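Local coordinates for acyl-homoserine-lactone synthase (Mesorhizobium sp. ORS 3359, PDB 6WNS), which makes acyl-homoserine lactone quorum-sensing signals, probably from S-adenosylmethionine and an acyl group delivered on coenzyme A, at residues A[71-82]-A[94-105]. Sequence-based numbering, arbitrary orientation.
Sequences SRLVPTLEPHLM and PPRAAEIFEWTR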
ATOM      1  N   SER A  71      -1.157  -4.364  -0.622  1.00 50.54           N
ATOM      2  CA  SER A  71      -1.151  -2.900  -0.780  1.00 51.01           C
ATOM      3  C   SER A  71      -1.532  -2.556  -2.204  1.00 46.00           C
ATOM      4  O   SER A  71      -1.583  -3.461  -3.036  1.00 45.27           O
ATOM      5  CB  SER A  71       0.180  -2.324  -0.332  1.00 61.51           C
ATOM      6  OG  SER A  71       1.163  -3.304  -0.395  1.00 82.15           O
ATOM      7  N   ARG A  72      -1.776  -1.287  -2.430  1.00 44.49           N
ATOM      8  CA  ARG A  72      -2.197  -0.738  -3.728  1.00 42.25           C
ATOM      9  C   ARG A  72      -1.331   0.472  -4.025  1.00 43.74           C
ATOM     10  O   ARG A  72      -0.925   1.176  -3.086  1.00 46.03           O
ATOM     11  CB  ARG A  72      -3.650  -0.307  -3.715  1.00 40.38           C
ATOM     12  CG  ARG A  72      -4.185   0.237  -5.016  1.00 38.32           C
ATOM     13  CD  ARG A  72      -5.665   0.555  -4.835  1.00 37.79           C
ATOM     14  NE  ARG A  72      -6.002   1.603  -3.860  1.00 37.90           N
ATOM     15  CZ  ARG A  72      -7.190   2.146  -3.778  1.00 36.48           C
ATOM     16  NH1 ARG A  72      -8.151   1.685  -4.581  1.00 37.88           N
ATOM     17  NH2 ARG A  72      -7.442   3.147  -2.928  1.00 38.03           N
ATOM     18  N   LEU A  73      -0.930   0.551  -5.271  1.00 47.09           N
ATOM     19  CA  LEU A  73      -0.198   1.722  -5.803  1.00 48.28           C
ATOM     20  C   LEU A  73      -1.019   2.307  -6.941  1.00 47.11           C
ATOM     21  O   LEU A  73      -1.448   1.537  -7.889  1.00 46.84           O
ATOM     22  CB  LEU A  73       1.158   1.256  -6.300  1.00 52.69           C
ATOM     23  CG  LEU A  73       2.184   0.937  -5.226  1.00 54.83           C
ATOM     24  CD1 LEU A  73       3.415   0.305  -5.844  1.00 57.96           C
ATOM     25  CD2 LEU A  73       2.555   2.176  -4.426  1.00 56.69           C
ATOM     26  N   VAL A  74      -1.068   3.631  -6.950  1.00 46.74           N
ATOM     27  CA  VAL A  74      -1.698   4.440  -8.021  1.00 45.15           C
ATOM     28  C   VAL A  74      -0.722   5.496  -8.534  1.00 50.41           C
ATOM     29  O   VAL A  74      -0.093   6.189  -7.737  1.00 50.50           O
ATOM     30  CB  VAL A  74      -2.958   5.065  -7.419  1.00 46.15           C
ATOM     31  CG1 VAL A  74      -3.679   5.971  -8.389  1.00 43.49           C
ATOM     32  CG2 VAL A  74      -3.908   3.981  -6.942  1.00 46.12           C
ATOM     33  N   PRO A  75      -0.601   5.700  -9.859  1.00 50.46           N
ATOM     34  CA  PRO A  75       0.301   6.733 -10.385  1.00 55.52           C
ATOM     35  C   PRO A  75      -0.098   8.115  -9.834  1.00 53.19           C
ATOM     36  O   PRO A  75      -1.281   8.488  -9.822  1.00 53.03           O
ATOM     37  CB  PRO A  75       0.143   6.631 -11.915  1.00 57.51           C
ATOM     38  CG  PRO A  75      -0.875   5.605 -12.215  1.00 54.60           C
ATOM     39  CD  PRO A  75      -1.414   5.065 -10.902  1.00 51.00           C
ATOM     40  N   THR A  76       0.835   8.864  -9.285  1.00 55.52           N
ATOM     41  CA  THR A  76       0.481  10.204  -8.743  1.00 55.25           C
ATOM     42  C   THR A  76       0.054  11.163  -9.864  1.00 58.66           C
ATOM     43  O   THR A  76      -0.584  12.166  -9.521  1.00 60.22           O
ATOM     44  CB  THR A  76       1.592  10.866  -7.936  1.00 59.79           C
ATOM     45  OG1 THR A  76       2.800  10.915  -8.717  1.00 61.20           O
ATOM     46  CG2 THR A  76       1.759  10.197  -6.594  1.00 57.00           C
ATOM     47  N   LEU A  77       0.351  10.875 -11.136  1.00 58.25           N
ATOM     48  CA  LEU A  77      -0.132  11.718 -12.254  1.00 60.48           C
ATOM     49  C   LEU A  77      -1.628  11.484 -12.454  1.00 57.54           C
ATOM     50  O   LEU A  77      -2.233  12.226 -13.159  1.00 57.31           O
ATOM     51  CB  LEU A  77       0.653  11.433 -13.544  1.00 65.28           C
ATOM     52  CG  LEU A  77       2.119  11.884 -13.586  1.00 67.70           C
ATOM     53  CD1 LEU A  77       2.753  11.518 -14.922  1.00 73.89           C
ATOM     54  CD2 LEU A  77       2.291  13.380 -13.294  1.00 70.72           C
ATOM     55  N   GLU A  78      -2.202  10.410 -11.917  1.00 54.28           N
ATOM     56  CA  GLU A  78      -3.658  10.165 -11.953  1.00 51.63           C
ATOM     57  C   GLU A  78      -4.224  10.710 -10.660  1.00 50.76           C
ATOM     58  O   GLU A  78      -3.478  10.751  -9.686  1.00 50.59           O
ATOM     59  CB  GLU A  78      -3.940   8.649 -11.950  1.00 50.72           C
ATOM     60  CG  GLU A  78      -3.544   7.959 -13.227  1.00 50.78           C
ATOM     61  CD  GLU A  78      -4.315   8.445 -14.438  1.00 55.60           C
ATOM     62  OE1 GLU A  78      -5.560   8.724 -14.327  1.00 49.41           O
ATOM     63  OE2 GLU A  78      -3.664   8.570 -15.484  1.00 62.94           O
ATOM     64  N   PRO A  79      -5.549  10.974 -10.598  1.00 52.06           N
ATOM     65  CA  PRO A  79      -6.227  11.258  -9.339  1.00 51.21           C
ATOM     66  C   PRO A  79      -5.962  10.146  -8.327  1.00 49.56           C
ATOM     67  O   PRO A  79      -5.990   8.975  -8.673  1.00 49.02           O
ATOM     68  CB  PRO A  79      -7.717  11.378  -9.710  1.00 53.03           C
ATOM     69  CG  PRO A  79      -7.870  10.908 -11.142  1.00 53.53           C
ATOM     70  CD  PRO A  79      -6.488  10.953 -11.729  1.00 53.56           C
ATOM     71  N   HIS A  80      -5.640  10.547  -7.102  1.00 48.45           N
ATOM     72  CA  HIS A  80      -5.297   9.608  -6.025  1.00 48.85           C
ATOM     73  C   HIS A  80      -5.793  10.177  -4.687  1.00 47.09           C
ATOM     74  O   HIS A  80      -6.445  11.248  -4.707  1.00 50.82           O
ATOM     75  CB  HIS A  80      -3.824   9.258  -6.101  1.00 48.96           C
ATOM     76  CG  HIS A  80      -2.919  10.428  -5.913  1.00 50.97           C
ATOM     77  ND1 HIS A  80      -2.659  11.313  -6.959  1.00 51.82           N
ATOM     78  CD2 HIS A  80      -2.148  10.833  -4.886  1.00 55.14           C
ATOM     79  CE1 HIS A  80      -1.772  12.216  -6.551  1.00 55.70           C
ATOM     80  NE2 HIS A  80      -1.467  11.947  -5.303  1.00 55.13           N
ATOM     81  N   LEU A  81      -5.711   9.395  -3.617  1.00 45.42           N
ATOM     82  CA  LEU A  81      -6.369   9.774  -2.342  1.00 45.66           C
ATOM     83  C   LEU A  81      -5.838  11.148  -1.879  1.00 46.10           C
ATOM     84  O   LEU A  81      -6.635  12.035  -1.531  1.00 47.46           O
ATOM     85  CB  LEU A  81      -6.091   8.741  -1.254  1.00 47.00           C
ATOM     86  CG  LEU A  81      -6.806   9.033   0.063  1.00 44.04           C
ATOM     87  CD1 LEU A  81      -8.298   8.842  -0.093  1.00 46.22           C
ATOM     88  CD2 LEU A  81      -6.312   8.124   1.150  1.00 46.40           C
ATOM     89  N   MET A  82      -4.545  11.316  -1.953  1.00 47.46           N
ATOM     90  CA  MET A  82      -3.910  12.558  -1.433  1.00 51.76           C
ATOM     91  C   MET A  82      -4.306  13.708  -2.327  1.00 55.91           C
ATOM     92  O   MET A  82      -4.465  14.820  -1.776  1.00 61.55           O
ATOM     93  CB  MET A  82      -2.387  12.466  -1.315  1.00 55.86           C
ATOM     94  CG  MET A  82      -1.807  13.491  -0.326  1.00 60.64           C
ATOM     95  SD  MET A  82      -0.020  13.637  -0.348  1.00 61.77           S
ATOM     96  CE  MET A  82       0.471  11.974   0.114  1.00 61.38           C
ATOM     97  N   PRO A  94       0.139  17.951  -3.466  1.00 69.50           N
ATOM     98  CA  PRO A  94       0.766  16.643  -3.343  1.00 70.09           C
ATOM     99  C   PRO A  94       1.787  16.430  -4.448  1.00 69.28           C
ATOM    100  O   PRO A  94       1.692  17.048  -5.517  1.00 72.69           O
ATOM    101  CB  PRO A  94      -0.374  15.605  -3.493  1.00 65.73           C
ATOM    102  CG  PRO A  94      -1.660  16.392  -3.648  1.00 65.23           C
ATOM    103  CD  PRO A  94      -1.294  17.855  -3.776  1.00 71.20           C
ATOM    104  N   PRO A  95       2.834  15.629  -4.170  1.00 69.48           N
ATOM    105  CA  PRO A  95       3.842  15.315  -5.164  1.00 70.87           C
ATOM    106  C   PRO A  95       3.254  14.430  -6.281  1.00 70.74           C
ATOM    107  O   PRO A  95       2.576  13.453  -6.001  1.00 63.39           O
ATOM    108  CB  PRO A  95       4.952  14.647  -4.349  1.00 72.33           C
ATOM    109  CG  PRO A  95       4.240  14.061  -3.156  1.00 69.75           C
ATOM    110  CD  PRO A  95       3.141  15.055  -2.853  1.00 70.13           C
ATOM    111  N   ARG A  96       3.471  14.856  -7.526  1.00 70.43           N
ATOM    112  CA  ARG A  96       2.907  14.271  -8.764  1.00 72.69           C
ATOM    113  C   ARG A  96       4.014  14.169  -9.827  1.00 76.53           C
ATOM    114  O   ARG A  96       4.530  15.196 -10.284  1.00 77.75           O
ATOM    115  CB  ARG A  96       1.692  15.100  -9.202  1.00 75.06           C
ATOM    116  CG  ARG A  96       0.666  15.313  -8.093  1.00 75.67           C
ATOM    117  CD  ARG A  96      -0.662  15.860  -8.566  1.00 72.43           C
ATOM    118  NE  ARG A  96      -1.491  14.815  -9.138  1.00 68.36           N
ATOM    119  CZ  ARG A  96      -2.797  14.916  -9.389  1.00 67.67           C
ATOM    120  NH1 ARG A  96      -3.446  16.029  -9.108  1.00 64.32           N
ATOM    121  NH2 ARG A  96      -3.460  13.893  -9.907  1.00 65.04           N
ATOM    122  N   ALA A  97       4.411  12.964 -10.211  1.00 75.48           N
ATOM    123  CA  ALA A  97       5.523  12.755 -11.166  1.00 75.08           C
ATOM    124  C   ALA A  97       5.284  11.386 -11.744  1.00 73.16           C
ATOM    125  O   ALA A  97       4.594  10.638 -11.082  1.00 67.49           O
ATOM    126  CB  ALA A  97       6.846  12.804 -10.439  1.00 78.41           C
ATOM    127  N   ALA A  98       5.819  11.087 -12.909  1.00 71.55           N
ATOM    128  CA  ALA A  98       5.761   9.732 -13.496  1.00 73.09           C
ATOM    129  C   ALA A  98       6.435   8.719 -12.529  1.00 71.07           C
ATOM    130  O   ALA A  98       5.993   7.537 -12.529  1.00 71.92           O
ATOM    131  CB  ALA A  98       6.430   9.731 -14.865  1.00 75.70           C
ATOM    132  N   GLU A  99       7.435   9.230 -11.751  1.00 71.80           N
ATOM    133  CA  GLU A  99       8.455   8.437 -10.992  1.00 76.39           C
ATOM    134  C   GLU A  99       7.858   8.067  -9.618  1.00 72.31           C
ATOM    135  O   GLU A  99       8.505   7.315  -8.835  1.00 73.06           O
ATOM    136  CB  GLU A  99       9.785   9.205 -10.803  1.00 82.88           C
ATOM    137  CG  GLU A  99       9.973  10.424 -11.716  1.00 87.42           C
ATOM    138  CD  GLU A  99      11.101  10.347 -12.737  1.00104.03           C
ATOM    139  OE1 GLU A  99      12.299  10.602 -12.380  1.00114.65           O
ATOM    140  OE2 GLU A  99      10.793  10.100 -13.928  1.00113.86           O
ATOM    141  N   ILE A 100       6.658   8.605  -9.340  1.00 70.61           N
ATOM    142  CA  ILE A 100       6.069   8.671  -7.965  1.00 66.35           C
ATOM    143  C   ILE A 100       4.691   8.016  -7.984  1.00 62.10           C
ATOM    144  O   ILE A 100       3.849   8.526  -8.726  1.00 60.40           O
ATOM    145  CB  ILE A 100       5.996  10.135  -7.491  1.00 66.75           C
ATOM    146  CG1 ILE A 100       7.387  10.791  -7.459  1.00 73.92           C
ATOM    147  CG2 ILE A 100       5.309  10.243  -6.143  1.00 64.78           C
ATOM    148  CD1 ILE A 100       7.426  12.147  -6.772  1.00 74.93           C
ATOM    149  N   PHE A 101       4.432   7.046  -7.073  1.00 59.67           N
ATOM    150  CA  PHE A 101       3.117   6.353  -6.994  1.00 55.34           C
ATOM    151  C   PHE A 101       2.605   6.526  -5.580  1.00 57.96           C
ATOM    152  O   PHE A 101       3.412   6.718  -4.655  1.00 60.75           O
ATOM    153  CB  PHE A 101       3.199   4.874  -7.379  1.00 56.65           C
ATOM    154  CG  PHE A 101       3.136   4.600  -8.871  1.00 59.51           C
ATOM    155  CD1 PHE A 101       2.198   3.717  -9.405  1.00 61.60           C
ATOM    156  CD2 PHE A 101       3.952   5.296  -9.749  1.00 61.35           C
ATOM    157  CE1 PHE A 101       2.169   3.462 -10.768  1.00 57.29           C
ATOM    158  CE2 PHE A 101       3.939   5.029 -11.112  1.00 61.31           C
ATOM    159  CZ  PHE A 101       3.048   4.111 -11.610  1.00 61.37           C
ATOM    160  N   GLU A 102       1.297   6.543  -5.426  1.00 54.52           N
ATOM    161  CA  GLU A 102       0.700   6.694  -4.076  1.00 52.73           C
ATOM    162  C   GLU A 102       0.392   5.290  -3.576  1.00 50.54           C
ATOM    163  O   GLU A 102      -0.246   4.550  -4.320  1.00 48.57           O
ATOM    164  CB  GLU A 102      -0.521   7.592  -4.099  1.00 51.53           C
ATOM    165  CG  GLU A 102      -1.162   7.617  -2.732  1.00 49.96           C
ATOM    166  CD  GLU A 102      -2.566   8.144  -2.663  1.00 46.09           C
ATOM    167  OE1 GLU A 102      -3.412   7.616  -3.400  1.00 44.77           O
ATOM    168  OE2 GLU A 102      -2.799   9.120  -1.844  1.00 50.42           O
ATOM    169  N   TRP A 103       0.800   5.015  -2.339  1.00 51.03           N
ATOM    170  CA  TRP A 103       0.477   3.828  -1.510  1.00 51.58           C
ATOM    171  C   TRP A 103      -0.851   4.041  -0.781  1.00 49.31           C
ATOM    172  O   TRP A 103      -0.977   5.060  -0.041  1.00 50.86           O
ATOM    173  CB  TRP A 103       1.609   3.610  -0.521  1.00 52.45           C
ATOM    174  CG  TRP A 103       1.548   2.403   0.354  1.00 52.89           C
ATOM    175  CD1 TRP A 103       0.842   1.249   0.186  1.00 51.88           C
ATOM    176  CD2 TRP A 103       2.363   2.209   1.523  1.00 54.71           C
ATOM    177  NE1 TRP A 103       1.159   0.360   1.190  1.00 51.43           N
ATOM    178  CE2 TRP A 103       2.103   0.909   2.000  1.00 51.81           C
ATOM    179  CE3 TRP A 103       3.356   2.978   2.159  1.00 57.53           C
ATOM    180  CZ2 TRP A 103       2.717   0.407   3.137  1.00 56.20           C
ATOM    181  CZ3 TRP A 103       3.960   2.491   3.288  1.00 58.37           C
ATOM    182  CH2 TRP A 103       3.651   1.213   3.768  1.00 59.61           C
ATOM    183  N   THR A 104      -1.793   3.105  -0.982  1.00 47.99           N
ATOM    184  CA  THR A 104      -3.030   3.042  -0.182  1.00 48.47           C
ATOM    185  C   THR A 104      -3.255   1.572   0.209  1.00 48.23           C
ATOM    186  O   THR A 104      -2.654   0.658  -0.410  1.00 43.28           O
ATOM    187  CB  THR A 104      -4.190   3.674  -0.972  1.00 44.71           C
ATOM    188  OG1 THR A 104      -4.222   3.126  -2.297  1.00 41.54           O
ATOM    189  CG2 THR A 104      -4.087   5.182  -1.080  1.00 45.56           C
ATOM    190  N   ARG A 105      -4.193   1.348   1.117  1.00 47.19           N
ATOM    191  CA  ARG A 105      -4.760  -0.000   1.371  1.00 44.26           C
ATOM    192  C   ARG A 105      -3.667  -0.990   1.777  1.00 47.12           C
ATOM    193  O   ARG A 105      -3.626  -2.065   1.237  1.00 46.95           O
ATOM    194  CB  ARG A 105      -5.598  -0.377   0.160  1.00 39.79           C
ATOM    195  CG  ARG A 105      -6.673   0.666  -0.110  1.00 41.14           C
ATOM    196  CD  ARG A 105      -7.490   1.236   1.055  1.00 43.14           C
ATOM    197  NE  ARG A 105      -8.664   1.952   0.534  1.00 41.32           N
ATOM    198  CZ  ARG A 105      -9.837   1.362   0.330  1.00 42.29           C
ATOM    199  NH1 ARG A 105     -10.093   0.204   0.917  1.00 43.81           N
ATOM    200  NH2 ARG A 105     -10.833   2.041  -0.200  1.00 38.77           N
TER
HETATM  201  O   HOH W   1       2.453   8.843 -11.855  1.00 53.72           O
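P94 lays its ring alongside M82, whose SD comes 3.7 Å from P94 CB. R96 then reaches back to the turn after strand 71-75: its NE donates a nearly straight hydrogen bond to T76 O, 2.8 Å away and almost in the guanidinium plane. A97 N donates to T76 OG1, and T76 OG1 in turn donates to I100 O (2.6 Å) from above the carbonyl plane. With chi1 at 54°, OG1 sits between the backbone N and the carbonyl carbon of T76, which lets it accept from A97 N and donate to I100 O. T76 N donates to I100 O as well, giving this oxygen two donors from one residue.

F101 presents one ring face to P75 CA in a CH-pi contact, P75 CA standing 3.6 Å from the ring centroid and 8° off the normal. E102 pairs with V74 through two backbone bonds, while its side chain, with CG anti to the backbone N (chi1 175°), runs to the start of helix 81-84. There OE1 takes L81 N at 2.9 Å and OE2 takes M82 N at 2.8 Å, both on the syn side; the H80 ring, perpendicular to the carboxylate, meets it edge-on. Were E102 an alanine, the amides of L81 and M82 would probably lose their acceptor and the helix start could shift. On the same sheet face, T104 OG1 accepts from R72 NE (2.8 Å), and R105 CG lies over one face of the R72 guanidinium. D48 forms salt bridges with both arginines, D51 adds one to R72 and E46 one to R105.

These antiparallel strands are central in the mixed sheet, between strands 56-60 and 140-146, consistent with the GNAT-like fold of autoinducer synthases; on the opposite face, S71 and W103 pack against helix 121-135.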